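Local coordinates for glutaredoxin related protein (Sulfolobus solfataricus, PDB 4MNN) that probably works as a protein disulfide oxidoreductase, exchanging thiols and disulfides, probably through a CxxC cysteine pair of a thioredoxin-like fold, at residues Leu49-Arg54 / Tyr59-Gly64; Val103-Thr108 / Pro115-Phe120; Asp146-Leu151 / Lys155-Asp160. One frame throughout, in Å; residues are numbered along the deposited sequence. Where two conformers were deposited one is given.

How the contacts relate
All three contacts reach one mixed sheet, in a protein whose sequence falls into two thioredoxin-like ranges. Contact 1, partly buried, joins two neighbouring strands in the middle of that sheet, through backbone hydrogen bonds and tyrosine rings. Contact 2, buried, is purely apolar and lays a helix on strand 101-107; it meets contact 1 where Y62 OH packs on V107 CG2, 3.7 Å away. Contact 3 lies farther out, its centre about 16 Å from that of the chain, where the end of helix 142-147 meets the outermost strand 155-158; apolar packing there sits beside a tyrosine-aspartate hydrogen bond joined by lysines. Contacts 2 and 3 share strand pairing, K104 and F106 bonding to I157 and K155.

Contact 1 of 3, residues Leu49-Arg54 / Tyr59-Gly64; sequences LVKVKR and YYTYYG
V52 lies over one face of the Y60 ring, its CB 4.1 Å from the ring centroid in a CH-pi contact, while CG2 reaches on to the phenol end. The T61 methyl CG2 lies over one face of the Y63 ring, and the Y59 ring has V52 O and R54 N at its edge, in its plane. These rings belong to a beta hairpin, strands 49-54 and 57-63, inside a thioredoxin-like sheet. V50, V52, Y60 and Y62 share the face covered by helices 71-83 and 114-127, where Y60 stacks on Y122 and its hydroxyl bonds to S77. L49, K51, T61 and Y63 take the other face; there Y63 stacks on Y136 and bonds through OH to E134.

The two strand segments run antiparallel, their axes 169° apart. V50 and Y62 form a hydrogen-bonded pair: Y62 N to V50 O is 2.8 Å and almost straight at 174°, whereas the return bond from V50 N to Y62 O is more bent. V52 N bonds to Y60 O at 3.1 Å, but a classic beta bulge sets Y59 and Y60 both opposite V52: Y59 N takes V52 O, at 2.9 Å, in place of Y60 N, left buried without a partner.

Y60 has its ring between the backbone N and the carbonyl carbon (chi1 62°), which brings one ring face against V52. R54 puts its CB 3.5 Å from Y59 CE1, then runs on extended, NE forming a salt bridge with D18 and NH1 a hydrogen bond with I81 O. K51 lies alongside T61, pointing the same way, with CG 3.4 Å from T61 OG1.

Contact 2 of 3, residues Val103-Thr108 / Pro115-Phe120; sequences VKLFVT and PITAEF
L105 carries this contact: its two methyls reach from strand 101-107 to different residues of helix 114-127. CD1 meets the methyl of T117, with 3.7 Å between L105 CD1 and T117 CG2. L105 CD2 comes down on the helix backbone at A118, 3.7 Å from A118 CA, and lies 4.0 Å from A118 CB. The small side chain of A118 probably lets the leucine get this close to the backbone.

CG of L105 stands anti to N (chi1 170°), carrying the fork out from the strand to the helix. T117 divides its roles: CG2 turns to the leucine, while OG1 bonds to the carbonyl O of K113 one turn earlier. The pairing is the first strand-helix step of a beta-alpha-beta unit, 101-107, 114-127 and 131-137, as in the thioredoxin fold, whose helix starts at the C111-C114 disulfide. Around it L121, I135 and I156 also touch L105, and I156 reaches T117 as well.

With methyl groups making nearly all of the contact and T117 OG1 satisfied by K113 O, just ahead of the helix, the helix is held to the sheet here by shape and the exclusion of water, with no directional bond between the two segments.

Contact 3 of 3, residues Asp146-Leu151 / Lys155-Asp160; sequences DKYRVL and KIIFND
Y148 OH and D160 OD1 stand 2.5 Å apart, a very short hydrogen bond in which the tyrosine is the donor. K104 NZ, on neighbouring strand 101-107, reaches both atoms: it makes a salt bridge to D160 OD1 and a hydrogen bond to Y148 OH. K147 NZ adds a weak bond to the same hydroxyl at 3.5 Å, and a water links K147 NZ weakly to D160 OD1. The two lysines probably help to keep the carboxylate ionised. The ring and carboxylate planes are 36° apart, and D160 O lies at the ring's edge, in its plane.

Behind the hydroxyl the ring is held by carbon. CD2 of Y148 meets CG2 of I157 at 3.6 Å, while CG1 of I157 approaches Y148 CB at 3.9 Å, so the isoleucine touches both the ring and the root of the side chain. CG of K147 lies over one face of the ring, toward its rim.

The turn that presents Y148 is a Schellman motif ending helix 142-147, with R149 at positive phi, R149 N bonded to D146 O and V150 N to R145 O. After it the chain runs on to strand 155-158, an outer strand of the thioredoxin-fold sheet. A phenylalanine in place of Y148 could keep much of the packing on I157, but D160 OD1 would probably lose its hydroxyl partner and K104 NZ one of its two acceptors.

Farther along, V150 and K155 meet through aliphatic carbon. K155 swings CG opposite its backbone N (chi1 -177°) and the chain then bends at chi2, leading its amine away while CB stays 4.1 Å from V150 CG1.

Contact 1 of 3, residues Leu49-Arg54 / Tyr59-Gly64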
loop_
_atom_site.group_PDB
_atom_site.type_symbol
_atom_site.label_atom_id
_atom_site.label_comp_id
_atom_site.label_asym_id
_atom_site.label_seq_id
_atom_site.Cartn_x
_atom_site.Cartn_y
_atom_site.Cartn_z
ATOM N N LEU A 49 7.117 3.061 -7.950
ATOM C CA LEU A 49 5.853 3.171 -7.257
ATOM C C LEU A 49 4.936 2.095 -7.756
ATOM O O LEU A 49 5.176 1.510 -8.816
ATOM C CB LEU A 49 5.206 4.561 -7.377
ATOM C CG LEU A 49 4.278 5.199 -8.427
ATOM C CD1 LEU A 49 5.112 6.165 -9.229
ATOM C CD2 LEU A 49 3.498 4.181 -9.248
ATOM N N VAL A 50 3.895 1.803 -6.987
ATOM C CA VAL A 50 2.904 0.821 -7.391
ATOM C C VAL A 50 1.557 1.287 -6.870
ATOM O O VAL A 50 1.422 1.643 -5.699
ATOM C CB VAL A 50 3.205 -0.611 -6.854
ATOM C CG1 VAL A 50 3.140 -0.642 -5.354
ATOM C CG2 VAL A 50 2.199 -1.608 -7.461
ATOM N N LYS A 51 0.577 1.312 -7.770
ATOM C CA LYS A 51 -0.793 1.743 -7.479
ATOM C C LYS A 51 -1.676 0.516 -7.575
ATOM O O LYS A 51 -1.553 -0.282 -8.533
ATOM C CB LYS A 51 -1.301 2.762 -8.498
ATOM C CG LYS A 51 -0.652 4.102 -8.357
ATOM C CD LYS A 51 -1.214 5.088 -9.369
ATOM C CE LYS A 51 -0.984 6.509 -8.891
ATOM N NZ LYS A 51 -1.075 7.454 -10.057
ATOM N N VAL A 52 -2.581 0.368 -6.613
ATOM C CA VAL A 52 -3.455 -0.803 -6.604
ATOM C C VAL A 52 -4.852 -0.286 -6.879
ATOM O O VAL A 52 -5.314 0.594 -6.185
ATOM C CB VAL A 52 -3.370 -1.489 -5.252
ATOM C CG1 VAL A 52 -4.450 -2.578 -5.136
ATOM C CG2 VAL A 52 -1.948 -2.107 -5.110
ATOM N N LYS A 53 -5.490 -0.839 -7.915
ATOM C CA LYS A 53 -6.821 -0.426 -8.345
ATOM C C LYS A 53 -7.747 -1.592 -8.602
ATOM O O LYS A 53 -7.337 -2.758 -8.687
ATOM C CB LYS A 53 -6.721 0.342 -9.677
ATOM C CG LYS A 53 -5.718 1.491 -9.655
ATOM C CD LYS A 53 -5.529 2.097 -11.060
ATOM C CE LYS A 53 -6.890 2.496 -11.676
ATOM N NZ LYS A 53 -6.657 3.203 -12.994
ATOM N N ARG A 54 -9.022 -1.256 -8.706
ATOM C CA ARG A 54 -10.044 -2.235 -9.054
ATOM C C ARG A 54 -10.933 -1.296 -9.860
ATOM O O ARG A 54 -11.520 -0.358 -9.318
ATOM C CB ARG A 54 -10.726 -2.813 -7.812
ATOM C CG ARG A 54 -11.549 -4.046 -8.128
ATOM C CD ARG A 54 -12.200 -4.715 -6.915
ATOM N NE ARG A 54 -13.314 -5.546 -7.376
ATOM C CZ ARG A 54 -13.867 -6.553 -6.694
ATOM N NH1 ARG A 54 -13.418 -6.894 -5.482
ATOM N NH2 ARG A 54 -14.880 -7.227 -7.241
ATOM N N TYR A 59 -7.026 2.315 -4.646
ATOM C CA TYR A 59 -7.060 2.025 -3.228
ATOM C C TYR A 59 -5.910 2.675 -2.510
ATOM O O TYR A 59 -6.075 3.197 -1.406
ATOM C CB TYR A 59 -7.062 0.518 -3.001
ATOM C CG TYR A 59 -8.409 -0.072 -3.345
ATOM C CD1 TYR A 59 -8.774 -0.292 -4.671
ATOM C CD2 TYR A 59 -9.346 -0.343 -2.338
ATOM C CE1 TYR A 59 -10.064 -0.771 -5.007
ATOM C CE2 TYR A 59 -10.628 -0.820 -2.658
ATOM C CZ TYR A 59 -10.970 -1.028 -3.995
ATOM O OH TYR A 59 -12.231 -1.513 -4.331
ATOM N N TYR A 60 -4.738 2.654 -3.132
ATOM C CA TYR A 60 -3.593 3.341 -2.550
ATOM C C TYR A 60 -2.433 3.323 -3.517
ATOM O O TYR A 60 -2.465 2.622 -4.534
ATOM C CB TYR A 60 -3.187 2.666 -1.223
ATOM C CG TYR A 60 -2.750 1.223 -1.361
ATOM C CD1 TYR A 60 -1.461 0.902 -1.783
ATOM C CD2 TYR A 60 -3.636 0.173 -1.087
ATOM C CE1 TYR A 60 -1.060 -0.431 -1.924
ATOM C CE2 TYR A 60 -3.247 -1.179 -1.241
ATOM C CZ TYR A 60 -1.969 -1.468 -1.653
ATOM O OH TYR A 60 -1.532 -2.785 -1.831
ATOM N N THR A 61 -1.408 4.101 -3.190
ATOM C CA THR A 61 -0.173 4.131 -3.964
ATOM C C THR A 61 0.908 3.896 -2.917
ATOM O O THR A 61 0.871 4.504 -1.833
ATOM C CB THR A 61 0.153 5.506 -4.569
ATOM O OG1 THR A 61 -0.862 5.877 -5.490
ATOM C CG2 THR A 61 1.499 5.445 -5.333
ATOM N N TYR A 62 1.841 3.016 -3.250
ATOM C CA TYR A 62 2.970 2.706 -2.404
ATOM C C TYR A 62 4.172 3.275 -3.168
ATOM O O TYR A 62 4.464 2.825 -4.309
ATOM C CB TYR A 62 3.119 1.187 -2.300
ATOM C CG TYR A 62 4.162 0.756 -1.308
ATOM C CD1 TYR A 62 3.805 0.214 -0.064
ATOM C CD2 TYR A 62 5.534 0.865 -1.616
ATOM C CE1 TYR A 62 4.789 -0.209 0.847
ATOM C CE2 TYR A 62 6.523 0.446 -0.716
ATOM C CZ TYR A 62 6.151 -0.083 0.508
ATOM O OH TYR A 62 7.146 -0.455 1.401
ATOM N N TYR A 63 4.829 4.258 -2.565
ATOM C CA TYR A 63 6.005 4.885 -3.140
ATOM C C TYR A 63 7.259 4.167 -2.639
ATOM O O TYR A 63 7.714 4.385 -1.516
ATOM C CB TYR A 63 6.015 6.368 -2.770
ATOM C CG TYR A 63 4.834 7.105 -3.395
ATOM C CD1 TYR A 63 3.678 7.395 -2.646
ATOM C CD2 TYR A 63 4.902 7.562 -4.725
ATOM C CE1 TYR A 63 2.639 8.119 -3.195
ATOM C CE2 TYR A 63 3.861 8.302 -5.291
ATOM C CZ TYR A 63 2.737 8.576 -4.522
ATOM O OH TYR A 63 1.695 9.297 -5.079
ATOM N N GLY A 64 7.785 3.304 -3.518
ATOM C CA GLY A 64 8.943 2.470 -3.253
ATOM C C GLY A 64 8.550 1.128 -3.828
ATOM O O GLY A 64 7.661 1.078 -4.699
#

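Contact 2 of 3, residues Val103-Thr108 / Pro115-Phe120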
loop_
_atom_site.group_PDB
_atom_site.type_symbol
_atom_site.label_atom_id
_atom_site.label_comp_id
_atom_site.label_asym_id
_atom_site.label_seq_id
_atom_site.Cartn_x
_atom_site.Cartn_y
_atom_site.Cartn_z
ATOM N N VAL A 103 -3.947 10.481 4.024
ATOM C CA VAL A 103 -3.360 9.667 5.078
ATOM C C VAL A 103 -2.056 9.170 4.453
ATOM O O VAL A 103 -2.081 8.463 3.439
ATOM C CB VAL A 103 -4.244 8.434 5.459
ATOM C CG1 VAL A 103 -3.530 7.590 6.565
ATOM C CG2 VAL A 103 -5.603 8.910 5.959
ATOM N N LYS A 104 -0.915 9.571 5.015
ATOM C CA LYS A 104 0.377 9.117 4.520
ATOM C C LYS A 104 1.089 8.330 5.586
ATOM O O LYS A 104 1.254 8.799 6.717
ATOM C CB LYS A 104 1.272 10.287 4.119
ATOM C CG LYS A 104 0.660 11.068 2.968
ATOM C CD LYS A 104 1.464 12.308 2.608
ATOM C CE LYS A 104 0.779 12.956 1.381
ATOM N NZ LYS A 104 1.612 13.986 0.770
ATOM N N LEU A 105 1.532 7.146 5.205
ATOM C CA LEU A 105 2.258 6.276 6.122
ATOM C C LEU A 105 3.700 6.167 5.642
ATOM O O LEU A 105 3.928 5.838 4.487
ATOM C CB LEU A 105 1.638 4.866 6.126
ATOM C CG LEU A 105 2.495 3.835 6.886
ATOM C CD1 LEU A 105 2.537 4.201 8.366
ATOM C CD2 LEU A 105 1.921 2.394 6.727
ATOM N N PHE A 106 4.654 6.485 6.508
ATOM C CA PHE A 106 6.061 6.330 6.193
ATOM C C PHE A 106 6.561 5.055 6.841
ATOM O O PHE A 106 6.299 4.807 8.015
ATOM C CB PHE A 106 6.856 7.533 6.704
ATOM C CG PHE A 106 6.531 8.805 5.932
ATOM C CD1 PHE A 106 7.305 9.183 4.847
ATOM C CD2 PHE A 106 5.375 9.525 6.215
ATOM C CE1 PHE A 106 6.935 10.253 4.047
ATOM C CE2 PHE A 106 4.983 10.604 5.421
ATOM C CZ PHE A 106 5.774 10.961 4.333
ATOM N N VAL A 107 7.297 4.264 6.063
ATOM C CA VAL A 107 7.881 3.022 6.547
ATOM C C VAL A 107 9.307 2.879 6.007
ATOM O O VAL A 107 9.775 3.708 5.220
ATOM C CB VAL A 107 7.091 1.768 6.002
ATOM C CG1 VAL A 107 5.603 1.850 6.372
ATOM C CG2 VAL A 107 7.245 1.672 4.451
ATOM N N THR A 108 9.996 1.839 6.479
ATOM C CA THR A 108 11.299 1.429 5.942
ATOM C C THR A 108 11.291 -0.096 6.073
ATOM O O THR A 108 10.479 -0.645 6.812
ATOM C CB THR A 108 12.519 1.998 6.720
ATOM O OG1 THR A 108 12.551 1.451 8.054
ATOM C CG2 THR A 108 12.416 3.508 6.785
ATOM N N PRO A 115 4.786 -3.202 8.986
ATOM C CA PRO A 115 3.822 -4.052 8.283
ATOM C C PRO A 115 2.478 -4.142 8.974
ATOM O O PRO A 115 1.463 -4.293 8.316
ATOM C CB PRO A 115 4.555 -5.397 8.146
ATOM C CG PRO A 115 5.611 -5.355 9.236
ATOM C CD PRO A 115 6.062 -3.902 9.218
ATOM N N ILE A 116 2.476 -4.050 10.300
ATOM C CA ILE A 116 1.244 -4.105 11.071
ATOM C C ILE A 116 0.415 -2.851 10.728
ATOM O O ILE A 116 -0.797 -2.926 10.504
ATOM C CB ILE A 116 1.562 -4.144 12.591
ATOM C CG1 ILE A 116 2.683 -5.169 12.853
ATOM C CG2 ILE A 116 0.312 -4.466 13.376
ATOM C CD1 ILE A 116 3.148 -5.278 14.301
ATOM N N THR A 117 1.076 -1.697 10.657
ATOM C CA THR A 117 0.363 -0.452 10.341
ATOM C C THR A 117 -0.119 -0.405 8.904
ATOM O O THR A 117 -1.221 0.054 8.643
ATOM C CB THR A 117 1.238 0.753 10.656
ATOM O OG1 THR A 117 1.665 0.634 12.021
ATOM C CG2 THR A 117 0.415 2.077 10.534
ATOM N N ALA A 118 0.715 -0.847 7.965
ATOM C CA ALA A 118 0.282 -0.884 6.574
ATOM C C ALA A 118 -0.952 -1.774 6.419
ATOM O O ALA A 118 -1.908 -1.417 5.731
ATOM C CB ALA A 118 1.373 -1.402 5.699
ATOM N N GLU A 119 -0.938 -2.957 7.033
ATOM C CA GLU A 119 -2.090 -3.858 6.882
ATOM C C GLU A 119 -3.391 -3.230 7.354
ATOM O O GLU A 119 -4.449 -3.363 6.727
ATOM C CB GLU A 119 -1.811 -5.136 7.655
ATOM C CG GLU A 119 -2.857 -6.223 7.430
ATOM C CD GLU A 119 -2.208 -7.591 7.264
ATOM O OE1 GLU A 119 -1.634 -8.124 8.251
ATOM O OE2 GLU A 119 -2.268 -8.125 6.139
ATOM N N PHE A 120 -3.298 -2.529 8.476
ATOM C CA PHE A 120 -4.427 -1.851 9.090
ATOM C C PHE A 120 -4.914 -0.750 8.128
ATOM O O PHE A 120 -6.097 -0.697 7.778
ATOM C CB PHE A 120 -3.983 -1.255 10.436
ATOM C CG PHE A 120 -5.052 -0.459 11.135
ATOM C CD1 PHE A 120 -6.059 -1.099 11.850
ATOM C CD2 PHE A 120 -5.033 0.933 11.097
ATOM C CE1 PHE A 120 -7.049 -0.360 12.534
ATOM C CE2 PHE A 120 -6.004 1.686 11.764
ATOM C CZ PHE A 120 -7.016 1.036 12.489
#

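Contact 3 of 3, residues Asp146-Leu151 / Lys155-Asp160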
loop_
_atom_site.group_PDB
_atom_site.type_symbol
_atom_site.label_atom_id
_atom_site.label_comp_id
_atom_site.label_asym_id
_atom_site.label_seq_id
_atom_site.Cartn_x
_atom_site.Cartn_y
_atom_site.Cartn_z
ATOM N N ASP A 146 11.648 13.903 4.951
ATOM C CA ASP A 146 12.080 15.111 5.640
ATOM C C ASP A 146 11.055 16.225 5.639
ATOM O O ASP A 146 10.967 16.998 6.595
ATOM C CB ASP A 146 13.431 15.563 5.088
ATOM C CG ASP A 146 14.547 14.623 5.494
ATOM O OD1 ASP A 146 14.419 14.003 6.580
ATOM O OD2 ASP A 146 15.553 14.494 4.753
ATOM N N LYS A 147 10.241 16.273 4.596
ATOM C CA LYS A 147 9.216 17.286 4.485
ATOM C C LYS A 147 8.266 17.163 5.674
ATOM O O LYS A 147 7.804 18.176 6.249
ATOM C CB LYS A 147 8.445 17.085 3.181
ATOM C CG LYS A 147 7.252 18.019 3.035
ATOM C CD LYS A 147 6.581 17.877 1.673
ATOM C CE LYS A 147 5.338 18.775 1.595
ATOM N NZ LYS A 147 4.576 18.523 0.338
ATOM N N TYR A 148 7.980 15.906 6.037
ATOM C CA TYR A 148 7.078 15.643 7.153
ATOM C C TYR A 148 7.799 15.377 8.473
ATOM O O TYR A 148 7.181 14.954 9.468
ATOM C CB TYR A 148 6.095 14.511 6.778
ATOM C CG TYR A 148 5.188 14.917 5.633
ATOM C CD1 TYR A 148 5.464 14.508 4.330
ATOM C CD2 TYR A 148 4.120 15.795 5.836
ATOM C CE1 TYR A 148 4.706 14.957 3.255
ATOM C CE2 TYR A 148 3.344 16.258 4.754
ATOM C CZ TYR A 148 3.652 15.828 3.472
ATOM O OH TYR A 148 2.912 16.246 2.370
ATOM N N ARG A 149 9.104 15.665 8.499
ATOM C CA ARG A 149 9.901 15.541 9.721
ATOM C C ARG A 149 9.878 14.163 10.372
ATOM O O ARG A 149 9.865 14.006 11.602
ATOM C CB ARG A 149 9.441 16.613 10.729
ATOM C CG ARG A 149 9.553 18.060 10.204
ATOM C CD ARG A 149 9.259 19.026 11.368
ATOM N NE ARG A 149 9.598 20.429 11.138
ATOM C CZ ARG A 149 9.425 21.099 10.000
ATOM N NH1 ARG A 149 8.912 20.501 8.922
ATOM N NH2 ARG A 149 9.742 22.392 9.947
ATOM N N VAL A 150 9.920 13.160 9.521
ATOM C CA VAL A 150 9.909 11.773 9.956
ATOM C C VAL A 150 11.314 11.303 10.344
ATOM O O VAL A 150 12.277 11.527 9.607
ATOM C CB VAL A 150 9.335 10.883 8.806
ATOM C CG1 VAL A 150 9.347 9.354 9.207
ATOM C CG2 VAL A 150 7.897 11.375 8.457
ATOM N N LEU A 151 11.432 10.717 11.533
ATOM C CA LEU A 151 12.688 10.117 11.981
ATOM C C LEU A 151 12.328 8.616 12.120
ATOM O O LEU A 151 12.560 7.802 11.195
ATOM C CB LEU A 151 13.180 10.727 13.319
ATOM C CG LEU A 151 13.763 12.143 13.215
ATOM C CD1 LEU A 151 14.115 12.661 14.606
ATOM C CD2 LEU A 151 15.017 12.108 12.324
ATOM N N LYS A 155 5.231 6.005 10.831
ATOM C CA LYS A 155 4.763 7.333 11.223
ATOM C C LYS A 155 3.621 7.696 10.257
ATOM O O LYS A 155 3.799 7.607 9.051
ATOM C CB LYS A 155 5.898 8.369 11.106
ATOM C CG LYS A 155 5.449 9.784 11.578
ATOM C CD LYS A 155 4.955 9.771 13.050
ATOM C CE LYS A 155 4.416 11.153 13.482
ATOM N NZ LYS A 155 3.773 11.140 14.871
ATOM N N ILE A 156 2.455 8.072 10.788
ATOM C CA ILE A 156 1.327 8.412 9.921
ATOM C C ILE A 156 1.131 9.917 9.986
ATOM O O ILE A 156 1.194 10.519 11.073
ATOM C CB ILE A 156 -0.004 7.758 10.399
ATOM C CG1 ILE A 156 0.159 6.231 10.538
ATOM C CG2 ILE A 156 -1.101 8.072 9.407
ATOM C CD1 ILE A 156 -1.059 5.536 11.280
ATOM N N ILE A 157 0.932 10.505 8.818
ATOM C CA ILE A 157 0.684 11.943 8.684
ATOM C C ILE A 157 -0.734 12.089 8.139
ATOM O O ILE A 157 -1.077 11.504 7.116
ATOM C CB ILE A 157 1.679 12.600 7.672
ATOM C CG1 ILE A 157 3.119 12.370 8.131
ATOM C CG2 ILE A 157 1.352 14.124 7.521
ATOM C CD1 ILE A 157 3.474 12.994 9.475
ATOM N N PHE A 158 -1.574 12.831 8.849
ATOM C CA PHE A 158 -2.938 13.072 8.394
ATOM C C PHE A 158 -3.093 14.526 7.872
ATOM O O PHE A 158 -2.576 15.457 8.489
ATOM C CB PHE A 158 -3.926 12.873 9.552
ATOM C CG PHE A 158 -3.889 11.490 10.157
ATOM C CD1 PHE A 158 -3.045 11.202 11.223
ATOM C CD2 PHE A 158 -4.711 10.495 9.669
ATOM C CE1 PHE A 158 -3.025 9.931 11.806
ATOM C CE2 PHE A 158 -4.712 9.217 10.228
ATOM C CZ PHE A 158 -3.864 8.928 11.308
ATOM N N ASN A 159 -3.796 14.680 6.756
ATOM C CA ASN A 159 -4.069 15.974 6.131
ATOM C C ASN A 159 -2.811 16.797 5.914
ATOM O O ASN A 159 -2.862 18.033 5.972
ATOM C CB ASN A 159 -5.096 16.750 6.977
ATOM C CG ASN A 159 -6.410 15.997 7.104
ATOM O OD1 ASN A 159 -7.058 15.705 6.101
ATOM N ND2 ASN A 159 -6.794 15.650 8.337
ATOM N N ASP A 160 -1.702 16.111 5.632
ATOM C CA ASP A 160 -0.384 16.752 5.423
ATOM C C ASP A 160 0.061 17.624 6.592
ATOM O O ASP A 160 0.901 18.517 6.433
ATOM C CB ASP A 160 -0.393 17.609 4.148
ATOM C CG ASP A 160 -0.565 16.787 2.900
ATOM O OD1 ASP A 160 0.423 16.212 2.420
ATOM O OD2 ASP A 160 -1.702 16.685 2.395
HETATM O O HOH W 1 1.264 18.682 0.095
#